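PDB 2JH3: ribosomal protein S2-related protein from Deinococcus radiodurans, which is of uncertain function but binds a 4Fe-4S cluster, resembles the chelatases in fold, and may act as a sirohydrochlorin ferrochelatase. Local coordinates for residues V297-Y302 against L366-L371; Q322-P327 against R331-R336; F306-T311 against A362-G367; R4-I9 against E28-R33. One frame throughout, in Å; residues are numbered along the deposited sequence.

Contact 1. Residues V297-Y302 against L366-L371; sequences VLLTPY and LGLELL
Val297 and Leu371 meet tip to tip through methyl groups. Val297 CG2 lies 3.9 Å from Leu371 CD2, and both side chains start out toward the opposite segment. Leu371 has CG anti to its own backbone N (chi1 174°), and CD2 is the branch that continues outward to the strand. The second apolar pair is Leu299 with Leu368, whose CD2 atoms are 4.1 Å apart. These two side chains meet at a slant rather than end on. Leu368 leaves the helix across the line of contact, and its far end then swings nearer the strand. Its chi2 of -6° is close to eclipsed, so this leucine sits in an unusual conformation. The pairs belong to the layer where helix 361-371 packs on the mixed beta sheet of the DR2241 stabilising domain. Val297 and Leu299 alternate along strand 297-302 and point to the same face. Helix 275-290 also covers this face, with Leu284 and Trp281 touching Leu368. Backbone bonds hold the helix itself: Leu371 N donates to Gly367 O at 3.1 Å. Strand 297-302 is bonded to its neighbour 305-310, where the backbone of Leu298 pairs with Arg309.

Contact 2. Residues Q322-P327 against R331-R336; sequences QTVVTP and RDLTAR
Gln322, Val324 and Leu333 pack strand to helix inside a beta-alpha-beta unit made of strand 322-324, helix 327-333 and strand 355-359. Leu333 buries the most surface here, and both its methyls lie against one face of the Gln322 amide. Leu333 CD2 sits over Gln322 CD, 3.8 Å away. CD1 lies toward OE1 and NE2 of the same amide. CD2 in addition meets Val324 CG1 at 3.6 Å, as the two side chains slide past each other in opposite directions. Gln322 CG is anti to the backbone N (chi1 173°) and the chain stays extended, which lays a face of the amide against the leucine methyls. This is a van der Waals contact, not a polar bond. An alanine in place of Leu333 would probably open a gap between strand and helix and leave the Gln322 amide more free to turn.

The polar contact lies at the start of the helix. Arg331 N donates to Pro327 O at 2.9 Å, with an N-H...O angle of 165°, in the usual i to i+4 helical spacing. Thr326 is the N-cap, and its OG1 bonds to Gly329 N. The bent side chain of Arg331 brings NH1 to Asp332 OD1, 2.7 Å away, in a salt bridge on the syn side of the carboxylate. That oxygen lies in the guanidinium plane, but the arginine nitrogen is 31° out of the carboxylate plane. Trp355 also touches Leu333. The helix packs on its leading strand and the chain goes on to the parallel strand 355-359, as in a beta-alpha-beta crossover.

Contact 3. Residues F306-T311 against A362-G367; sequences FELRHT and ADLRLG
Leu364 and Phe306 join helix 361-371 to strand 305-310, a helix-on-sheet layer in the DR2241 stabilising domain. Leu364 buries the most surface, 71 Å². Its CD2 methyl sits over one face of the Phe306 ring as a CH-pi contact. The methyl is 4.0 Å from the ring centroid, 15° off the normal, and leans toward the CD2-CE2 side of the ring. The two side chains cross at about a right angle. Leu364 CG is anti to the backbone N (chi1 -171°), and CD2 extends from it toward the ring. Leu284 of helix 275-290 also touches Leu364, and Leu299 of strand 297-302 touches Phe306.

The strand alternates, so Glu307 points away from the helix. There it meets Arg309 side-on. Arg309 NH2 donates to Glu307 OE1 at 2.9 Å, nearly straight at 173°, while NE reaches OE2. Arg356 gives Glu307 OE1 a second salt bridge, so two arginines probably hold this carboxylate charged.

Leu308 returns to the helix side as the third residue of the contact. Its CD1 approaches the other methyl of Leu364, with Leu308 CD1 and Leu364 CD1 4.3 Å apart.

Contact 4. Residues R4-I9 against E28-R33; sequences RSLVLI and EALRGR
Leu6 and Leu30 mark the closest backbone approach of strand to helix, with their CA atoms 9.8 Å apart. The separation is wide enough that only the ends of side chains meet. Strand 5-10, helix 18-35 and strand 43-48 form a beta-alpha-beta unit at the start of the chelatase-like fold, and this contact packs its helix on its first strand.

Leu30 faces the strand and is shared by two leucines. Its CD1 lies 4.0 Å from Leu6 CD2, and the two side chains cross at about a right angle. Leu6 CG is anti to the backbone N (chi1 175°), and its CD2 branch continues away from the strand. Leu30 CG instead lies anti to its carbonyl carbon (chi1 -73°), with CD1 as the extended branch. Both touching methyls are therefore the far ends of their side chains. All three leucines are buried, and the area they bury against each other is small, with 78 Å² in all. Helix 253-262 fills in beside them: its Val257 touches both Leu8 and Leu30.

Strand residues alternate, so Val7 turns to the other face of the sheet, where it meets Val67 and Val69. On the helix, Arg31 takes no part in the leucine packing and makes salt bridges to Glu46 and Glu328. Within the helix, Gly32 N donates to Glu28 O at 3.1 Å. Leu8 comes in more loosely from farther along the strand, and its CD1 stands 4.5 Å from Leu30 CD1.

In the fold
Contacts 1 and 3 are two parts of one interface. Their centres are 2 Å apart, they share Leu366 and Gly367, and their strands are antiparallel neighbours. Contact 2 is nested in the chain loop that each of them closes, and its centre lies about 11 Å from contact 1 and 10 Å from contact 3. Pro327 joins it to their helix, with Pro327 CB 3.6 Å from Gly367 N. Contact 4 belongs to the chelatase-like part of the chain, about 20 Å away by centres. Leu366 CD2 still packs 3.6 Å from Arg31 CD, which links the two domains. All four contacts lie away from the 4Fe-4S cluster bound by Cys422, Cys425, Cys450 and Cys454.

Contact 1. Residues V297-Y302 against L366-L371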
loop_
_atom_site.group_PDB
_atom_site.type_symbol
_atom_site.label_atom_id
_atom_site.label_comp_id
_atom_site.label_asym_id
_atom_site.label_seq_id
_atom_site.Cartn_x
_atom_site.Cartn_y
_atom_site.Cartn_z
ATOM N N VAL A 297 7.255 8.809 11.897
ATOM C CA VAL A 297 8.549 9.086 12.505
ATOM C C VAL A 297 8.478 9.523 13.952
ATOM O O VAL A 297 7.622 10.323 14.346
ATOM C CB VAL A 297 9.351 10.127 11.659
ATOM C CG1 VAL A 297 10.683 10.551 12.290
ATOM C CG2 VAL A 297 9.656 9.479 10.365
ATOM N N LEU A 298 9.377 8.935 14.741
ATOM C CA LEU A 298 9.558 9.199 16.154
ATOM C C LEU A 298 10.779 10.132 16.293
ATOM O O LEU A 298 11.856 9.818 15.795
ATOM C CB LEU A 298 9.799 7.904 16.947
ATOM C CG LEU A 298 9.946 8.068 18.473
ATOM C CD1 LEU A 298 8.781 8.638 19.075
ATOM C CD2 LEU A 298 10.241 6.745 19.121
ATOM N N LEU A 299 10.569 11.309 16.890
ATOM C CA LEU A 299 11.611 12.331 17.062
ATOM C C LEU A 299 11.907 12.439 18.588
ATOM O O LEU A 299 10.994 12.723 19.359
ATOM C CB LEU A 299 11.093 13.626 16.448
ATOM C CG LEU A 299 11.969 14.880 16.419
ATOM C CD1 LEU A 299 13.446 14.602 15.932
ATOM C CD2 LEU A 299 11.311 15.971 15.600
ATOM N N THR A 300 13.166 12.137 19.002
ATOM C CA THR A 300 13.573 11.968 20.403
ATOM C C THR A 300 14.773 12.931 20.639
ATOM O O THR A 300 15.689 12.965 19.827
ATOM C CB THR A 300 14.056 10.559 20.660
ATOM O OG1 THR A 300 13.079 9.633 20.177
ATOM C CG2 THR A 300 14.192 10.284 22.129
ATOM N N PRO A 301 14.763 13.724 21.716
ATOM C CA PRO A 301 16.017 14.429 22.082
ATOM C C PRO A 301 17.052 13.371 22.446
ATOM O O PRO A 301 16.721 12.415 23.168
ATOM C CB PRO A 301 15.649 15.230 23.371
ATOM C CG PRO A 301 14.245 15.085 23.547
ATOM C CD PRO A 301 13.639 14.079 22.599
ATOM N N TYR A 302 18.282 13.565 21.982
ATOM C CA TYR A 302 19.374 12.615 22.162
ATOM C C TYR A 302 20.548 13.486 22.677
ATOM O O TYR A 302 21.354 13.955 21.904
ATOM C CB TYR A 302 19.675 12.007 20.777
ATOM C CG TYR A 302 20.742 10.938 20.763
ATOM C CD1 TYR A 302 20.510 9.720 21.350
ATOM C CD2 TYR A 302 21.966 11.137 20.150
ATOM C CE1 TYR A 302 21.505 8.739 21.362
ATOM C CE2 TYR A 302 22.959 10.157 20.155
ATOM C CZ TYR A 302 22.723 8.958 20.739
ATOM O OH TYR A 302 23.686 7.955 20.795
ATOM N N LEU A 366 16.687 20.786 7.714
ATOM C CA LEU A 366 16.932 20.104 6.402
ATOM C C LEU A 366 16.590 18.642 6.444
ATOM O O LEU A 366 16.027 18.152 5.538
ATOM C CB LEU A 366 18.357 20.343 5.864
ATOM C CG LEU A 366 18.632 19.873 4.409
ATOM C CD1 LEU A 366 17.759 20.564 3.395
ATOM C CD2 LEU A 366 20.148 20.061 4.069
ATOM N N GLY A 367 16.943 17.943 7.505
ATOM C CA GLY A 367 16.533 16.610 7.719
ATOM C C GLY A 367 15.071 16.312 7.569
ATOM O O GLY A 367 14.659 15.478 6.774
ATOM N N LEU A 368 14.288 17.103 8.252
ATOM C CA LEU A 368 12.837 16.986 8.222
ATOM C C LEU A 368 12.217 17.485 6.950
ATOM O O LEU A 368 11.241 16.902 6.512
ATOM C CB LEU A 368 12.219 17.723 9.442
ATOM C CG LEU A 368 11.757 17.047 10.756
ATOM C CD1 LEU A 368 11.797 15.514 10.828
ATOM C CD2 LEU A 368 12.309 17.603 11.963
ATOM N N GLU A 369 12.785 18.531 6.340
ATOM C CA GLU A 369 12.345 18.989 5.057
ATOM C C GLU A 369 12.612 18.017 3.899
ATOM O O GLU A 369 11.765 17.930 2.993
ATOM C CB GLU A 369 12.948 20.335 4.689
ATOM C CG GLU A 369 12.147 20.977 3.564
ATOM C CD GLU A 369 10.874 21.618 4.112
ATOM O OE1 GLU A 369 11.042 22.663 4.791
ATOM O OE2 GLU A 369 9.751 21.099 3.908
ATOM N N LEU A 370 13.746 17.319 3.889
ATOM C CA LEU A 370 13.937 16.330 2.884
ATOM C C LEU A 370 13.109 15.023 3.139
ATOM O O LEU A 370 12.834 14.296 2.203
ATOM C CB LEU A 370 15.435 16.010 2.737
ATOM C CG LEU A 370 16.376 17.140 2.266
ATOM C CD1 LEU A 370 17.824 16.729 2.273
ATOM C CD2 LEU A 370 15.962 17.790 0.887
ATOM N N LEU A 371 12.844 14.690 4.394
ATOM C CA LEU A 371 12.151 13.479 4.781
ATOM C C LEU A 371 10.654 13.578 4.489
ATOM O O LEU A 371 10.016 12.692 3.904
ATOM C CB LEU A 371 12.314 13.273 6.273
ATOM C CG LEU A 371 11.504 12.082 6.864
ATOM C CD1 LEU A 371 11.928 10.781 6.363
ATOM C CD2 LEU A 371 11.687 12.070 8.363
#

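Contact 2. Residues Q322-P327 against R331-R336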
loop_
_atom_site.group_PDB
_atom_site.type_symbol
_atom_site.label_atom_id
_atom_site.label_comp_id
_atom_site.label_asym_id
_atom_site.label_seq_id
_atom_site.Cartn_x
_atom_site.Cartn_y
_atom_site.Cartn_z
ATOM N N GLN A 322 20.421 0.771 10.931
ATOM C CA GLN A 322 21.464 1.456 10.166
ATOM C C GLN A 322 21.425 2.938 10.569
ATOM O O GLN A 322 20.398 3.570 10.503
ATOM C CB GLN A 322 21.270 1.265 8.665
ATOM C CG GLN A 322 22.224 2.084 7.840
ATOM C CD GLN A 322 22.068 1.897 6.352
ATOM O OE1 GLN A 322 21.265 1.063 5.878
ATOM N NE2 GLN A 322 22.877 2.633 5.598
ATOM N N THR A 323 22.536 3.470 11.032
ATOM C CA THR A 323 22.628 4.870 11.485
ATOM C C THR A 323 23.117 5.749 10.408
ATOM O O THR A 323 24.166 5.440 9.775
ATOM C CB THR A 323 23.637 5.001 12.665
ATOM O OG1 THR A 323 23.137 4.272 13.752
ATOM C CG2 THR A 323 23.787 6.462 13.168
ATOM N N VAL A 324 22.462 6.894 10.232
ATOM C CA VAL A 324 22.979 7.971 9.416
ATOM C C VAL A 324 23.016 9.222 10.199
ATOM O O VAL A 324 22.293 9.370 11.233
ATOM C CB VAL A 324 22.101 8.229 8.198
ATOM C CG1 VAL A 324 22.262 7.090 7.161
ATOM C CG2 VAL A 324 20.656 8.425 8.568
ATOM N N VAL A 325 23.807 10.177 9.714
ATOM C CA VAL A 325 24.066 11.354 10.536
ATOM C C VAL A 325 23.938 12.638 9.731
ATOM O O VAL A 325 24.357 13.681 10.203
ATOM C CB VAL A 325 25.468 11.238 11.245
ATOM C CG1 VAL A 325 25.514 10.057 12.191
ATOM C CG2 VAL A 325 26.591 11.196 10.199
ATOM N N THR A 326 23.459 12.556 8.478
ATOM C CA THR A 326 23.304 13.722 7.597
ATOM C C THR A 326 21.846 13.731 7.074
ATOM O O THR A 326 21.181 12.694 7.007
ATOM C CB THR A 326 24.231 13.674 6.335
ATOM O OG1 THR A 326 23.917 12.501 5.609
ATOM C CG2 THR A 326 25.677 13.571 6.717
ATOM N N PRO A 327 21.299 14.899 6.802
ATOM C CA PRO A 327 19.956 14.990 6.136
ATOM C C PRO A 327 19.866 14.240 4.845
ATOM O O PRO A 327 18.871 13.576 4.508
ATOM C CB PRO A 327 19.820 16.496 5.890
ATOM C CG PRO A 327 20.681 17.107 6.894
ATOM C CD PRO A 327 21.788 16.231 7.199
ATOM N N ARG A 331 17.434 11.108 3.801
ATOM C CA ARG A 331 16.695 11.218 2.536
ATOM C C ARG A 331 16.877 9.992 1.586
ATOM O O ARG A 331 15.899 9.315 1.166
ATOM C CB ARG A 331 17.018 12.570 1.860
ATOM C CG ARG A 331 16.355 12.752 0.469
ATOM C CD ARG A 331 17.353 12.467 -0.682
ATOM N NE ARG A 331 18.155 13.703 -0.895
ATOM C CZ ARG A 331 19.472 13.788 -0.959
ATOM N NH1 ARG A 331 20.268 12.748 -0.932
ATOM N NH2 ARG A 331 20.007 14.960 -1.104
ATOM N N ASP A 332 18.134 9.596 1.402
ATOM C CA ASP A 332 18.440 8.392 0.624
ATOM C C ASP A 332 17.814 7.130 1.259
ATOM O O ASP A 332 17.286 6.288 0.577
ATOM C CB ASP A 332 19.952 8.136 0.607
ATOM C CG ASP A 332 20.762 9.189 -0.143
ATOM O OD1 ASP A 332 20.198 10.103 -0.747
ATOM O OD2 ASP A 332 22.006 9.063 -0.137
ATOM N N LEU A 333 17.903 6.964 2.569
ATOM C CA LEU A 333 17.398 5.765 3.178
ATOM C C LEU A 333 15.853 5.645 3.185
ATOM O O LEU A 333 15.295 4.524 3.277
ATOM C CB LEU A 333 17.918 5.594 4.597
ATOM C CG LEU A 333 18.903 4.453 4.933
ATOM C CD1 LEU A 333 19.936 4.130 3.812
ATOM C CD2 LEU A 333 19.600 4.771 6.295
ATOM N N THR A 334 15.178 6.751 3.055
ATOM C CA THR A 334 13.710 6.811 3.061
ATOM C C THR A 334 13.127 7.053 1.659
ATOM O O THR A 334 11.903 7.233 1.483
ATOM C CB THR A 334 13.249 7.911 4.031
ATOM O OG1 THR A 334 13.807 9.177 3.682
ATOM C CG2 THR A 334 13.641 7.571 5.480
ATOM N N ALA A 335 14.006 7.045 0.647
ATOM C CA ALA A 335 13.602 7.293 -0.716
ATOM C C ALA A 335 12.818 6.113 -1.345
ATOM O O ALA A 335 12.041 6.309 -2.296
ATOM C CB ALA A 335 14.827 7.677 -1.605
ATOM N N ARG A 336 12.988 4.911 -0.823
ATOM C CA ARG A 336 12.297 3.745 -1.355
ATOM C C ARG A 336 11.601 3.011 -0.221
ATOM O O ARG A 336 12.054 3.075 0.947
ATOM C CB ARG A 336 13.305 2.797 -2.045
ATOM C CG ARG A 336 13.974 3.437 -3.269
ATOM C CD ARG A 336 15.130 2.562 -3.901
ATOM N NE ARG A 336 15.547 3.216 -5.183
ATOM C CZ ARG A 336 14.920 3.125 -6.380
ATOM N NH1 ARG A 336 13.792 2.407 -6.579
ATOM N NH2 ARG A 336 15.382 3.808 -7.417
#

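Contact 3. Residues F306-T311 against A362-G367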
loop_
_atom_site.group_PDB
_atom_site.type_symbol
_atom_site.label_atom_id
_atom_site.label_comp_id
_atom_site.label_asym_id
_atom_site.label_seq_id
_atom_site.Cartn_x
_atom_site.Cartn_y
_atom_site.Cartn_z
ATOM N N PHE A 306 19.432 15.123 18.054
ATOM C CA PHE A 306 18.113 14.552 17.941
ATOM C C PHE A 306 18.222 13.203 17.306
ATOM O O PHE A 306 19.044 13.021 16.377
ATOM C CB PHE A 306 17.223 15.493 17.138
ATOM C CG PHE A 306 16.955 16.733 17.838
ATOM C CD1 PHE A 306 15.952 16.790 18.852
ATOM C CD2 PHE A 306 17.705 17.854 17.549
ATOM C CE1 PHE A 306 15.760 17.984 19.544
ATOM C CE2 PHE A 306 17.508 19.049 18.272
ATOM C CZ PHE A 306 16.542 19.096 19.238
ATOM N N GLU A 307 17.378 12.279 17.728
ATOM C CA GLU A 307 17.297 10.963 17.016
ATOM C C GLU A 307 15.948 10.837 16.299
ATOM O O GLU A 307 14.891 11.192 16.847
ATOM C CB GLU A 307 17.457 9.794 17.974
ATOM C CG GLU A 307 17.643 8.444 17.186
ATOM C CD GLU A 307 17.062 7.166 17.833
ATOM O OE1 GLU A 307 17.844 6.210 18.082
ATOM O OE2 GLU A 307 15.848 7.101 18.081
ATOM N N LEU A 308 15.976 10.415 15.044
ATOM C CA LEU A 308 14.760 10.016 14.319
ATOM C C LEU A 308 14.793 8.513 13.972
ATOM O O LEU A 308 15.863 7.916 13.676
ATOM C CB LEU A 308 14.646 10.856 13.066
ATOM C CG LEU A 308 14.476 12.391 13.172
ATOM C CD1 LEU A 308 15.803 13.119 13.589
ATOM C CD2 LEU A 308 14.123 12.948 11.965
ATOM N N ARG A 309 13.643 7.858 14.029
ATOM C CA ARG A 309 13.513 6.467 13.565
ATOM C C ARG A 309 12.055 6.258 13.206
ATOM O O ARG A 309 11.202 7.097 13.487
ATOM C CB ARG A 309 13.949 5.437 14.633
ATOM C CG ARG A 309 13.061 5.382 15.810
ATOM C CD ARG A 309 13.469 4.322 16.773
ATOM N NE ARG A 309 14.853 4.424 17.320
ATOM C CZ ARG A 309 15.418 3.452 18.017
ATOM N NH1 ARG A 309 14.795 2.318 18.287
ATOM N NH2 ARG A 309 16.603 3.604 18.498
ATOM N N HIS A 310 11.750 5.110 12.597
ATOM C CA HIS A 310 10.358 4.800 12.262
ATOM C C HIS A 310 9.636 4.506 13.582
ATOM O O HIS A 310 10.160 3.822 14.440
ATOM C CB HIS A 310 10.328 3.607 11.333
ATOM C CG HIS A 310 9.056 3.419 10.601
ATOM N ND1 HIS A 310 7.887 3.069 11.222
ATOM C CD2 HIS A 310 8.795 3.408 9.284
ATOM C CE1 HIS A 310 6.951 2.887 10.304
ATOM N NE2 HIS A 310 7.475 3.086 9.128
ATOM N N THR A 311 8.392 4.966 13.740
ATOM C CA THR A 311 7.627 4.592 14.886
ATOM C C THR A 311 7.451 3.074 15.128
ATOM O O THR A 311 7.391 2.643 16.286
ATOM C CB THR A 311 6.277 5.272 14.857
ATOM O OG1 THR A 311 5.685 5.052 13.602
ATOM C CG2 THR A 311 6.390 6.756 15.054
ATOM N N ALA A 362 21.410 22.043 13.981
ATOM C CA ALA A 362 21.540 22.812 12.789
ATOM C C ALA A 362 21.023 22.020 11.602
ATOM O O ALA A 362 20.638 22.600 10.650
ATOM C CB ALA A 362 23.034 23.201 12.516
ATOM N N ASP A 363 21.078 20.692 11.661
ATOM C CA ASP A 363 20.671 19.827 10.528
ATOM C C ASP A 363 19.197 19.396 10.644
ATOM O O ASP A 363 18.677 18.760 9.750
ATOM C CB ASP A 363 21.536 18.602 10.484
ATOM C CG ASP A 363 22.897 18.825 9.776
ATOM O OD1 ASP A 363 23.038 19.831 9.035
ATOM O OD2 ASP A 363 23.786 17.959 9.979
ATOM N N LEU A 364 18.532 19.642 11.759
ATOM C CA LEU A 364 17.166 19.120 11.956
ATOM C C LEU A 364 16.178 19.546 10.900
ATOM O O LEU A 364 15.398 18.721 10.390
ATOM C CB LEU A 364 16.608 19.500 13.369
ATOM C CG LEU A 364 15.264 18.859 13.834
ATOM C CD1 LEU A 364 15.324 17.384 13.857
ATOM C CD2 LEU A 364 14.906 19.395 15.273
ATOM N N ARG A 365 16.182 20.838 10.560
ATOM C CA ARG A 365 15.254 21.376 9.600
ATOM C C ARG A 365 15.450 20.752 8.231
ATOM O O ARG A 365 14.483 20.279 7.617
ATOM C CB ARG A 365 15.405 22.874 9.501
ATOM C CG ARG A 365 14.505 23.493 8.444
ATOM C CD ARG A 365 14.406 24.979 8.549
ATOM N NE ARG A 365 15.060 25.769 7.497
ATOM C CZ ARG A 365 16.371 26.055 7.370
ATOM N NH1 ARG A 365 17.329 25.532 8.163
ATOM N NH2 ARG A 365 16.749 26.869 6.388
ATOM N N LEU A 366 16.687 20.786 7.714
ATOM C CA LEU A 366 16.932 20.104 6.402
ATOM C C LEU A 366 16.590 18.642 6.444
ATOM O O LEU A 366 16.027 18.152 5.538
ATOM C CB LEU A 366 18.357 20.343 5.864
ATOM C CG LEU A 366 18.632 19.873 4.409
ATOM C CD1 LEU A 366 17.759 20.564 3.395
ATOM C CD2 LEU A 366 20.148 20.061 4.069
ATOM N N GLY A 367 16.943 17.943 7.505
ATOM C CA GLY A 367 16.533 16.610 7.719
ATOM C C GLY A 367 15.071 16.312 7.569
ATOM O O GLY A 367 14.659 15.478 6.774
#

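Contact 4. Residues R4-I9 against E28-R33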
loop_
_atom_site.group_PDB
_atom_site.type_symbol
_atom_site.label_atom_id
_atom_site.label_comp_id
_atom_site.label_asym_id
_atom_site.label_seq_id
_atom_site.Cartn_x
_atom_site.Cartn_y
_atom_site.Cartn_z
ATOM N N ARG A 4 20.013 34.897 1.571
ATOM C CA ARG A 4 19.391 34.390 0.360
ATOM C C ARG A 4 19.347 32.876 0.182
ATOM O O ARG A 4 20.209 32.158 0.653
ATOM C CB ARG A 4 19.937 35.080 -0.881
ATOM C CG ARG A 4 21.428 35.109 -1.087
ATOM C CD ARG A 4 21.758 35.644 -2.523
ATOM N NE ARG A 4 21.662 37.091 -2.732
ATOM C CZ ARG A 4 21.297 37.707 -3.889
ATOM N NH1 ARG A 4 20.913 37.019 -4.988
ATOM N NH2 ARG A 4 21.264 39.055 -3.946
ATOM N N SER A 5 18.295 32.425 -0.503
ATOM C CA SER A 5 18.061 30.986 -0.729
ATOM C C SER A 5 18.266 30.633 -2.210
ATOM O O SER A 5 17.883 31.369 -3.132
ATOM C CB SER A 5 16.596 30.557 -0.337
ATOM O OG SER A 5 16.176 31.023 0.954
ATOM N N LEU A 6 18.817 29.458 -2.440
ATOM C CA LEU A 6 18.953 28.953 -3.824
ATOM C C LEU A 6 18.050 27.733 -3.886
ATOM O O LEU A 6 18.079 26.923 -2.994
ATOM C CB LEU A 6 20.397 28.557 -4.046
ATOM C CG LEU A 6 20.721 27.903 -5.391
ATOM C CD1 LEU A 6 20.362 28.846 -6.579
ATOM C CD2 LEU A 6 22.175 27.603 -5.361
ATOM N N VAL A 7 17.218 27.660 -4.901
ATOM C CA VAL A 7 16.361 26.522 -5.146
ATOM C C VAL A 7 16.740 25.895 -6.471
ATOM O O VAL A 7 16.738 26.561 -7.491
ATOM C CB VAL A 7 14.932 26.948 -5.240
ATOM C CG1 VAL A 7 14.043 25.803 -5.703
ATOM C CG2 VAL A 7 14.469 27.521 -3.889
ATOM N N LEU A 8 17.168 24.631 -6.423
ATOM C CA LEU A 8 17.392 23.811 -7.634
ATOM C C LEU A 8 16.183 22.942 -8.009
ATOM O O LEU A 8 15.621 22.202 -7.149
ATOM C CB LEU A 8 18.635 22.942 -7.422
ATOM C CG LEU A 8 19.925 23.645 -7.032
ATOM C CD1 LEU A 8 21.044 22.659 -7.066
ATOM C CD2 LEU A 8 20.223 24.833 -7.895
ATOM N N ILE A 9 15.783 22.991 -9.283
ATOM C CA ILE A 9 14.594 22.279 -9.791
ATOM C C ILE A 9 14.971 21.187 -10.760
ATOM O O ILE A 9 15.604 21.444 -11.809
ATOM C CB ILE A 9 13.623 23.175 -10.591
ATOM C CG1 ILE A 9 13.198 24.373 -9.772
ATOM C CG2 ILE A 9 12.416 22.371 -11.051
ATOM C CD1 ILE A 9 12.582 23.978 -8.485
ATOM N N GLU A 28 23.676 18.922 -2.834
ATOM C CA GLU A 28 24.535 18.476 -1.767
ATOM C C GLU A 28 25.968 19.047 -1.901
ATOM O O GLU A 28 26.543 19.465 -0.918
ATOM C CB GLU A 28 24.510 16.935 -1.620
ATOM C CG GLU A 28 25.373 16.503 -0.370
ATOM C CD GLU A 28 25.449 15.013 -0.095
ATOM O OE1 GLU A 28 26.130 14.651 0.903
ATOM O OE2 GLU A 28 24.843 14.212 -0.838
ATOM N N ALA A 29 26.534 19.114 -3.117
ATOM C CA ALA A 29 27.884 19.653 -3.296
ATOM C C ALA A 29 27.986 21.138 -2.867
ATOM O O ALA A 29 28.961 21.570 -2.258
ATOM C CB ALA A 29 28.293 19.522 -4.765
ATOM N N LEU A 30 26.956 21.897 -3.216
ATOM C CA LEU A 30 26.873 23.292 -2.972
ATOM C C LEU A 30 26.598 23.575 -1.487
ATOM O O LEU A 30 27.107 24.569 -0.936
ATOM C CB LEU A 30 25.784 23.895 -3.868
ATOM C CG LEU A 30 26.063 24.040 -5.352
ATOM C CD1 LEU A 30 24.915 24.730 -6.091
ATOM C CD2 LEU A 30 27.323 24.796 -5.542
ATOM N N ARG A 31 25.849 22.716 -0.811
ATOM C CA ARG A 31 25.710 22.874 0.657
ATOM C C ARG A 31 27.019 22.648 1.395
ATOM O O ARG A 31 27.259 23.291 2.405
ATOM C CB ARG A 31 24.679 21.910 1.277
ATOM C CG ARG A 31 23.297 22.125 0.861
ATOM C CD ARG A 31 22.386 21.100 1.517
ATOM N NE ARG A 31 21.123 21.151 0.804
ATOM C CZ ARG A 31 20.562 20.124 0.162
ATOM N NH1 ARG A 31 21.142 18.911 0.191
ATOM N NH2 ARG A 31 19.469 20.309 -0.532
ATOM N N GLY A 32 27.801 21.671 0.945
ATOM C CA GLY A 32 29.135 21.415 1.486
ATOM C C GLY A 32 30.026 22.649 1.456
ATOM O O GLY A 32 30.695 22.958 2.437
ATOM N N ARG A 33 30.030 23.356 0.321
ATOM C CA ARG A 33 30.786 24.619 0.125
ATOM C C ARG A 33 30.292 25.761 1.032
ATOM O O ARG A 33 31.097 26.602 1.477
ATOM C CB ARG A 33 30.583 25.143 -1.297
ATOM C CG ARG A 33 31.369 24.579 -2.432
ATOM C CD ARG A 33 30.839 25.319 -3.654
ATOM N NE ARG A 33 31.555 25.166 -4.906
ATOM C CZ ARG A 33 31.639 24.027 -5.579
ATOM N NH1 ARG A 33 31.095 22.902 -5.099
ATOM N NH2 ARG A 33 32.293 23.987 -6.735
#